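Local coordinates for protein acylphosphatase (Coxiella burnetii, PDB 3TRG) that catalyses the hydrolysis of acyl phosphates by water to a carboxylate and phosphate, at residues 4-7 with 8-12; 27-30 with 31-34; 64-67 with 68-71. One frame throughout, in Å; residues are numbered along the deposited sequence.

Contact 1 (4-7 with 8-12); sequences MTQK and EKNET
Thr5 and Glu8 hold each other through two reciprocal bonds that make a capping box at the start of helix 6-10. Thr5 N gives its hydrogen to Glu8 OE1 at 2.9 Å and 169°, a nearly straight bond that meets the oxygen from above the carboxylate plane. In return Glu8 N donates to Thr5 OG1 at 3.0 Å. Thr5 is the N-cap; its OG1 sits between the backbone N and the carbonyl carbon (chi1 68°), which aims it at the first turn. Lys9 N to Thr5 O and Asn10 N to Gln6 O, both 2.9 Å, continue the helix. Gln6 and Lys9 run side by side, and Gln6 OE1 takes a weak bond from Lys9 NZ at 3.3 Å. A water bridges that same NZ to Met4 O. One turn on, Lys7 NZ forms a salt bridge with Glu11, 2.9 Å to OE2 on its syn lone pair and weakly to OE1. The bends at chi3 and chi4 bring the lysine tip round to it. Farther out, Lys9 O accepts from Arg60 NH1, and Thr12 OG1 bonds Glu86. The box gives partners to Thr5 N and Glu8 N at the helix N terminus, where the Glu8 carboxylate probably also suits the helix dipole.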
loop_
_atom_site.group_PDB
_atom_site.type_symbol
_atom_site.label_atom_id
_atom_site.label_comp_id
_atom_site.label_asym_id
_atom_site.label_seq_id
_atom_site.Cartn_x
_atom_site.Cartn_y
_atom_site.Cartn_z
HETATM N N MSE A 4 -16.187 19.584 5.724
HETATM C CA MSE A 4 -14.867 19.063 5.401
HETATM C C MSE A 4 -14.269 19.794 4.216
HETATM O O MSE A 4 -14.993 20.276 3.350
HETATM C CB MSE A 4 -14.956 17.580 5.047
HETATM C CG MSE A 4 -15.194 16.654 6.219
HETATM SE SE MSE A 4 -15.556 14.841 5.580
HETATM C CE MSE A 4 -17.410 15.068 5.036
ATOM N N THR A 5 -12.943 19.851 4.171
ATOM C CA THR A 5 -12.261 20.331 2.979
ATOM C C THR A 5 -12.432 19.269 1.904
ATOM O O THR A 5 -12.834 18.140 2.193
ATOM C CB THR A 5 -10.764 20.569 3.229
ATOM O OG1 THR A 5 -10.113 19.315 3.457
ATOM C CG2 THR A 5 -10.559 21.487 4.437
ATOM N N GLN A 6 -12.136 19.623 0.661
ATOM C CA GLN A 6 -12.288 18.659 -0.419
ATOM C C GLN A 6 -11.345 17.484 -0.229
ATOM O O GLN A 6 -11.731 16.329 -0.418
ATOM C CB GLN A 6 -12.065 19.322 -1.780
ATOM C CG GLN A 6 -13.212 20.224 -2.205
ATOM C CD GLN A 6 -14.526 19.475 -2.312
ATOM O OE1 GLN A 6 -15.379 19.564 -1.429
ATOM N NE2 GLN A 6 -14.697 18.735 -3.400
ATOM N N LYS A 7 -10.107 17.776 0.158
ATOM C CA LYS A 7 -9.138 16.718 0.408
ATOM C C LYS A 7 -9.604 15.820 1.550
ATOM O O LYS A 7 -9.485 14.602 1.474
ATOM C CB LYS A 7 -7.749 17.299 0.698
ATOM C CG LYS A 7 -7.000 17.771 -0.547
ATOM C CD LYS A 7 -5.603 18.281 -0.201
ATOM C CE LYS A 7 -4.739 17.199 0.445
ATOM N NZ LYS A 7 -4.367 16.104 -0.503
ATOM N N GLU A 8 -10.150 16.423 2.601
ATOM C CA GLU A 8 -10.648 15.660 3.743
ATOM C C GLU A 8 -11.804 14.746 3.345
ATOM O O GLU A 8 -11.885 13.595 3.771
ATOM C CB GLU A 8 -11.088 16.595 4.868
ATOM C CG GLU A 8 -9.943 17.235 5.626
ATOM C CD GLU A 8 -10.422 18.258 6.636
ATOM O OE1 GLU A 8 -11.584 18.710 6.523
ATOM O OE2 GLU A 8 -9.643 18.607 7.546
ATOM N N LYS A 9 -12.695 15.277 2.518
ATOM C CA LYS A 9 -13.858 14.542 2.042
ATOM C C LYS A 9 -13.459 13.378 1.138
ATOM O O LYS A 9 -13.999 12.274 1.240
ATOM C CB LYS A 9 -14.748 15.511 1.258
ATOM C CG LYS A 9 -16.101 14.980 0.875
ATOM C CD LYS A 9 -16.894 16.020 0.077
ATOM C CE LYS A 9 -17.097 17.313 0.855
ATOM N NZ LYS A 9 -17.970 18.288 0.119
ATOM N N ASN A 10 -12.510 13.643 0.248
ATOM C CA ASN A 10 -12.204 12.735 -0.847
ATOM C C ASN A 10 -11.023 11.810 -0.592
ATOM O O ASN A 10 -10.607 11.079 -1.487
ATOM C CB ASN A 10 -11.959 13.533 -2.134
ATOM C CG ASN A 10 -13.235 14.098 -2.721
ATOM O OD1 ASN A 10 -14.296 13.492 -2.612
ATOM N ND2 ASN A 10 -13.135 15.268 -3.349
ATOM N N GLU A 11 -10.472 11.836 0.616
ATOM C CA GLU A 11 -9.327 10.976 0.903
ATOM C C GLU A 11 -9.496 10.208 2.207
ATOM O O GLU A 11 -10.193 10.651 3.124
ATOM C CB GLU A 11 -8.028 11.790 0.917
ATOM C CG GLU A 11 -7.779 12.519 -0.395
ATOM C CD GLU A 11 -6.575 13.443 -0.361
ATOM O OE1 GLU A 11 -5.858 13.477 0.661
ATOM O OE2 GLU A 11 -6.354 14.143 -1.367
ATOM N N THR A 12 -8.862 9.045 2.277
ATOM C CA THR A 12 -8.806 8.303 3.525
ATOM C C THR A 12 -7.504 7.515 3.575
ATOM O O THR A 12 -6.652 7.666 2.707
ATOM C CB THR A 12 -10.018 7.358 3.679
ATOM O OG1 THR A 12 -10.073 6.862 5.021
ATOM C CG2 THR A 12 -9.922 6.196 2.691
HETATM O O HOH W 1 -17.720 20.233 2.048
#

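Contact 2 (27-30 with 31-34); sequences FRES and VRKK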
loop_
_atom_site.group_PDB
_atom_site.type_symbol
_atom_site.label_atom_id
_atom_site.label_comp_id
_atom_site.label_asym_id
_atom_site.label_seq_id
_atom_site.Cartn_x
_atom_site.Cartn_y
_atom_site.Cartn_z
ATOM N N PHE A 27 9.569 -6.046 -3.384
ATOM C CA PHE A 27 8.169 -5.734 -3.102
ATOM C C PHE A 27 7.962 -4.313 -2.558
ATOM O O PHE A 27 7.064 -3.599 -3.017
ATOM C CB PHE A 27 7.537 -6.777 -2.173
ATOM C CG PHE A 27 6.069 -6.974 -2.415
ATOM C CD1 PHE A 27 5.167 -5.980 -2.084
ATOM C CD2 PHE A 27 5.594 -8.145 -2.990
ATOM C CE1 PHE A 27 3.809 -6.145 -2.319
ATOM C CE2 PHE A 27 4.239 -8.318 -3.227
ATOM C CZ PHE A 27 3.347 -7.320 -2.891
ATOM N N ARG A 28 8.802 -3.897 -1.608
ATOM C CA ARG A 28 8.726 -2.546 -1.045
ATOM C C ARG A 28 8.787 -1.485 -2.131
ATOM O O ARG A 28 7.938 -0.600 -2.202
ATOM C CB ARG A 28 9.878 -2.297 -0.064
ATOM C CG ARG A 28 9.750 -2.967 1.288
ATOM C CD ARG A 28 10.939 -2.590 2.166
ATOM N NE ARG A 28 12.129 -2.448 1.338
ATOM C CZ ARG A 28 13.038 -1.490 1.475
ATOM N NH1 ARG A 28 12.925 -0.585 2.438
ATOM N NH2 ARG A 28 14.069 -1.445 0.645
ATOM N N GLU A 29 9.814 -1.563 -2.969
ATOM C CA GLU A 29 9.997 -0.569 -4.017
ATOM C C GLU A 29 8.820 -0.547 -4.989
ATOM O O GLU A 29 8.407 0.520 -5.440
ATOM C CB GLU A 29 11.319 -0.789 -4.760
ATOM C CG GLU A 29 12.556 -0.578 -3.883
ATOM C CD GLU A 29 12.960 -1.819 -3.110
ATOM O OE1 GLU A 29 12.242 -2.840 -3.165
ATOM O OE2 GLU A 29 14.019 -1.779 -2.447
ATOM N N SER A 30 8.267 -1.717 -5.289
ATOM C CA SER A 30 7.173 -1.812 -6.258
ATOM C C SER A 30 5.895 -1.178 -5.717
ATOM O O SER A 30 5.128 -0.566 -6.465
ATOM C CB SER A 30 6.925 -3.269 -6.678
ATOM O OG SER A 30 6.173 -3.987 -5.715
ATOM N N VAL A 31 5.674 -1.325 -4.414
ATOM C CA VAL A 31 4.525 -0.706 -3.760
ATOM C C VAL A 31 4.674 0.818 -3.779
ATOM O O VAL A 31 3.727 1.536 -4.114
ATOM C CB VAL A 31 4.359 -1.206 -2.308
ATOM C CG1 VAL A 31 3.308 -0.386 -1.573
ATOM C CG2 VAL A 31 3.989 -2.692 -2.296
ATOM N N ARG A 32 5.865 1.311 -3.443
ATOM C CA ARG A 32 6.102 2.759 -3.464
ATOM C C ARG A 32 5.859 3.334 -4.856
ATOM O O ARG A 32 5.209 4.371 -5.006
ATOM C CB ARG A 32 7.515 3.109 -2.989
ATOM C CG ARG A 32 7.849 4.599 -3.115
ATOM C CD ARG A 32 9.338 4.874 -2.890
ATOM N NE ARG A 32 10.151 4.152 -3.867
ATOM C CZ ARG A 32 11.419 3.801 -3.680
ATOM N NH1 ARG A 32 12.038 4.109 -2.546
ATOM N NH2 ARG A 32 12.067 3.134 -4.630
ATOM N N LYS A 33 6.378 2.658 -5.877
ATOM C CA LYS A 33 6.218 3.129 -7.251
ATOM C C LYS A 33 4.753 3.120 -7.675
ATOM O O LYS A 33 4.262 4.084 -8.269
ATOM C CB LYS A 33 7.053 2.287 -8.217
ATOM C CG LYS A 33 7.019 2.777 -9.666
ATOM C CD LYS A 33 8.035 2.018 -10.512
ATOM C CE LYS A 33 8.071 2.523 -11.953
ATOM N NZ LYS A 33 6.873 2.109 -12.733
ATOM N N LYS A 34 4.056 2.030 -7.370
ATOM C CA LYS A 34 2.642 1.929 -7.701
ATOM C C LYS A 34 1.846 3.010 -6.973
ATOM O O LYS A 34 1.003 3.678 -7.568
ATOM C CB LYS A 34 2.107 0.537 -7.363
ATOM C CG LYS A 34 0.612 0.357 -7.621
ATOM C CD LYS A 34 0.238 0.654 -9.062
ATOM C CE LYS A 34 0.781 -0.398 -10.009
ATOM N NZ LYS A 34 0.183 -0.242 -11.372
#
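Helix 27-37 of the acylphosphatase fold carries Arg28, a predicted active-site residue, and this contact is its first two turns. Phe27 and Val31 meet on the buried side. Val31 CG2 comes to the edge of the phenyl ring, near its plane, 3.5 Å from Phe27 CE1. That methyl lies anti to the carbonyl carbon of Val31, beside its own N, which turns it back toward Phe27. Phe27 O is gripped twice: by Val31 N at 3.0 Å, nearly in line with the carbonyl, and by Ser30 OG at 2.9 Å, at a C=O...donor angle of 120°. Ser30 thus turns its hydroxyl back onto the helix backbone. Arg32 N to Arg28 O, 3.1 Å, and Lys34 N to Ser30 O, 3.0 Å, carry the helix on. On the outer side the guanidinium of Arg32 lies with one face over Glu29 CA, its NH2 3.8 Å from Glu29 CG. Glu29 OE2 makes a salt bridge with Arg28 NH2, 3.1 Å, its hydrogen bond weak. Arg28 NH1 has a salt bridge to the terminal carboxylate of Arg98, and the side chain of Arg28 also touches Asn46, the other predicted active-site residue. Arg98 is the stronger partner and Glu29 the weaker; together they probably limit how the guanidinium turns.

Contact 3 (64-67 with 68-71); sequences MILT and EWLW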
loop_
_atom_site.group_PDB
_atom_site.type_symbol
_atom_site.label_atom_id
_atom_site.label_comp_id
_atom_site.label_asym_id
_atom_site.label_seq_id
_atom_site.Cartn_x
_atom_site.Cartn_y
_atom_site.Cartn_z
HETATM N N MSE A 64 -8.371 1.747 -3.872
HETATM C CA MSE A 64 -8.970 0.484 -4.294
HETATM C C MSE A 64 -8.292 -0.151 -5.504
HETATM O O MSE A 64 -8.300 -1.368 -5.653
HETATM C CB MSE A 64 -10.477 0.642 -4.506
HETATM C CG MSE A 64 -11.215 0.979 -3.220
HETATM SE SE MSE A 64 -10.977 -0.424 -1.862
HETATM C CE MSE A 64 -11.994 -1.820 -2.753
ATOM N N ILE A 65 -7.698 0.671 -6.358
ATOM C CA ILE A 65 -6.867 0.147 -7.427
ATOM C C ILE A 65 -5.619 -0.506 -6.825
ATOM O O ILE A 65 -5.217 -1.596 -7.235
ATOM C CB ILE A 65 -6.482 1.248 -8.416
ATOM C CG1 ILE A 65 -7.727 1.714 -9.178
ATOM C CG2 ILE A 65 -5.410 0.754 -9.387
ATOM C CD1 ILE A 65 -7.483 2.924 -10.033
ATOM N N LEU A 66 -5.022 0.148 -5.832
ATOM C CA LEU A 66 -3.860 -0.423 -5.151
ATOM C C LEU A 66 -4.160 -1.772 -4.502
ATOM O O LEU A 66 -3.402 -2.728 -4.680
ATOM C CB LEU A 66 -3.321 0.537 -4.090
ATOM C CG LEU A 66 -2.095 0.030 -3.329
ATOM C CD1 LEU A 66 -0.892 -0.032 -4.255
ATOM C CD2 LEU A 66 -1.814 0.939 -2.143
ATOM N N THR A 67 -5.256 -1.850 -3.748
ATOM C CA THR A 67 -5.592 -3.093 -3.054
ATOM C C THR A 67 -5.818 -4.252 -4.025
ATOM O O THR A 67 -5.531 -5.399 -3.694
ATOM C CB THR A 67 -6.808 -2.961 -2.097
ATOM O OG1 THR A 67 -7.978 -2.579 -2.831
ATOM C CG2 THR A 67 -6.534 -1.941 -1.000
ATOM N N GLU A 68 -6.330 -3.961 -5.218
ATOM C CA GLU A 68 -6.515 -5.021 -6.202
ATOM C C GLU A 68 -5.167 -5.441 -6.776
ATOM O O GLU A 68 -4.901 -6.628 -6.965
ATOM C CB GLU A 68 -7.470 -4.604 -7.323
ATOM C CG GLU A 68 -7.608 -5.682 -8.393
ATOM C CD GLU A 68 -8.770 -5.450 -9.339
ATOM O OE1 GLU A 68 -9.669 -4.648 -9.007
ATOM O OE2 GLU A 68 -8.786 -6.082 -10.418
ATOM N N TRP A 69 -4.311 -4.455 -7.032
ATOM C CA TRP A 69 -2.992 -4.718 -7.585
ATOM C C TRP A 69 -2.111 -5.529 -6.631
ATOM O O TRP A 69 -1.245 -6.293 -7.066
ATOM C CB TRP A 69 -2.296 -3.404 -7.956
ATOM C CG TRP A 69 -0.888 -3.618 -8.408
ATOM C CD1 TRP A 69 -0.474 -3.963 -9.663
ATOM C CD2 TRP A 69 0.293 -3.532 -7.603
ATOM N NE1 TRP A 69 0.896 -4.089 -9.689
ATOM C CE2 TRP A 69 1.389 -3.827 -8.436
ATOM C CE3 TRP A 69 0.531 -3.226 -6.258
ATOM C CZ2 TRP A 69 2.701 -3.829 -7.970
ATOM C CZ3 TRP A 69 1.837 -3.231 -5.796
ATOM C CH2 TRP A 69 2.904 -3.531 -6.650
ATOM N N LEU A 70 -2.329 -5.367 -5.329
ATOM C CA LEU A 70 -1.509 -6.070 -4.346
ATOM C C LEU A 70 -1.655 -7.585 -4.436
ATOM O O LEU A 70 -0.798 -8.319 -3.954
ATOM C CB LEU A 70 -1.814 -5.582 -2.924
ATOM C CG LEU A 70 -1.284 -4.185 -2.587
ATOM C CD1 LEU A 70 -1.849 -3.723 -1.257
ATOM C CD2 LEU A 70 0.245 -4.152 -2.567
ATOM N N TRP A 71 -2.734 -8.056 -5.053
ATOM C CA TRP A 71 -2.905 -9.497 -5.248
ATOM C C TRP A 71 -1.962 -10.011 -6.325
ATOM O O TRP A 71 -1.677 -11.204 -6.388
ATOM C CB TRP A 71 -4.349 -9.846 -5.610
ATOM C CG TRP A 71 -5.292 -9.774 -4.458
ATOM C CD1 TRP A 71 -6.061 -8.709 -4.095
ATOM C CD2 TRP A 71 -5.582 -10.816 -3.515
ATOM N NE1 TRP A 71 -6.808 -9.020 -2.986
ATOM C CE2 TRP A 71 -6.534 -10.309 -2.611
ATOM C CE3 TRP A 71 -5.129 -12.130 -3.351
ATOM C CZ2 TRP A 71 -7.039 -11.066 -1.553
ATOM C CZ3 TRP A 71 -5.635 -12.881 -2.300
ATOM C CH2 TRP A 71 -6.577 -12.346 -1.415
HETATM O O HOH W 2 -9.446 -2.120 -8.787
HETATM O O HOH W 3 -8.071 -6.692 -1.771
#
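Leu66 packs against both Trp69 and Leu70 on the buried side of helix 60-69, while Glu68 and part of Trp71 lie on a looser side where waters enter. In the packed part, Leu66 CD1 reaches Trp69 CE3 at 4.0 Å. Both side chains set CG anti to the backbone N (chi1 -180° for Leu66, 175° for Trp69), and they meet at a slant. Leu70 instead sets CG anti to its carbonyl carbon, beside the N (chi1 -73°). This lays its CG 3.3 Å from Leu66 O, the carbonyl that also accepts from Leu70 N at 2.9 Å. Trp69 N bonds Ile65 O in the regular helical manner.

Thr67 is buried too, and its hydroxyl turns back along the helix. OG1 bonds Met64 O at 3.1 Å, from the same face of the carbonyl plane as Glu68 N, whose bond is longer at 3.3 Å. The extended Glu68 chain carries its carboxylate away from the helix. A water may link Glu68 OE1 to Met64 O, but this bridge is doubtful.

Trp71 is exposed, though its ring still rests against strand 78-87. Its CD1 lies 3.4 Å from Thr67 O, at a slant to the ring. A second water sits in the ring plane and accepts from Trp71 NE1 at 2.9 Å, while donating weakly to Thr67 O. Trp71 N bonds Glu68 O, three residues back.

Leu66 and Leu70 face Leu54 of strand 52-57, and Leu66 also touches Ala56. Thr67 and Met64 meet Trp84, and Trp71 lies on Asn81 and Val82, all in strand 78-87. Toward helix 27-37, Trp69 touches Ser30 and Val31 and forms a cation-pi pair with Lys34.

Overall arrangement
Contact 1 comes first. It is a short N-terminal helix that leads straight into strand 11-19, well away from the predicted active site. Contact 2 follows on helix 27-37, on the opposite side of the chain's centre; the two centres are about 25 Å apart. Contact 3 lies later, on helix 60-69, after strands 41-46 and 52-57. All three are local and in series: each spans continuous chain, closes no long loop, and neither nests in nor crosses another. Contacts 2 and 3 touch where the two helices meet. Val31 CG2 lies 4.0 Å from Leu70 CD2, and Lys34 CG packs on Leu66 CD1. Together they join both helices to the mixed sheet. Contact 1 touches neither of the other two contacts, although Thr12 reaches helix 60-69.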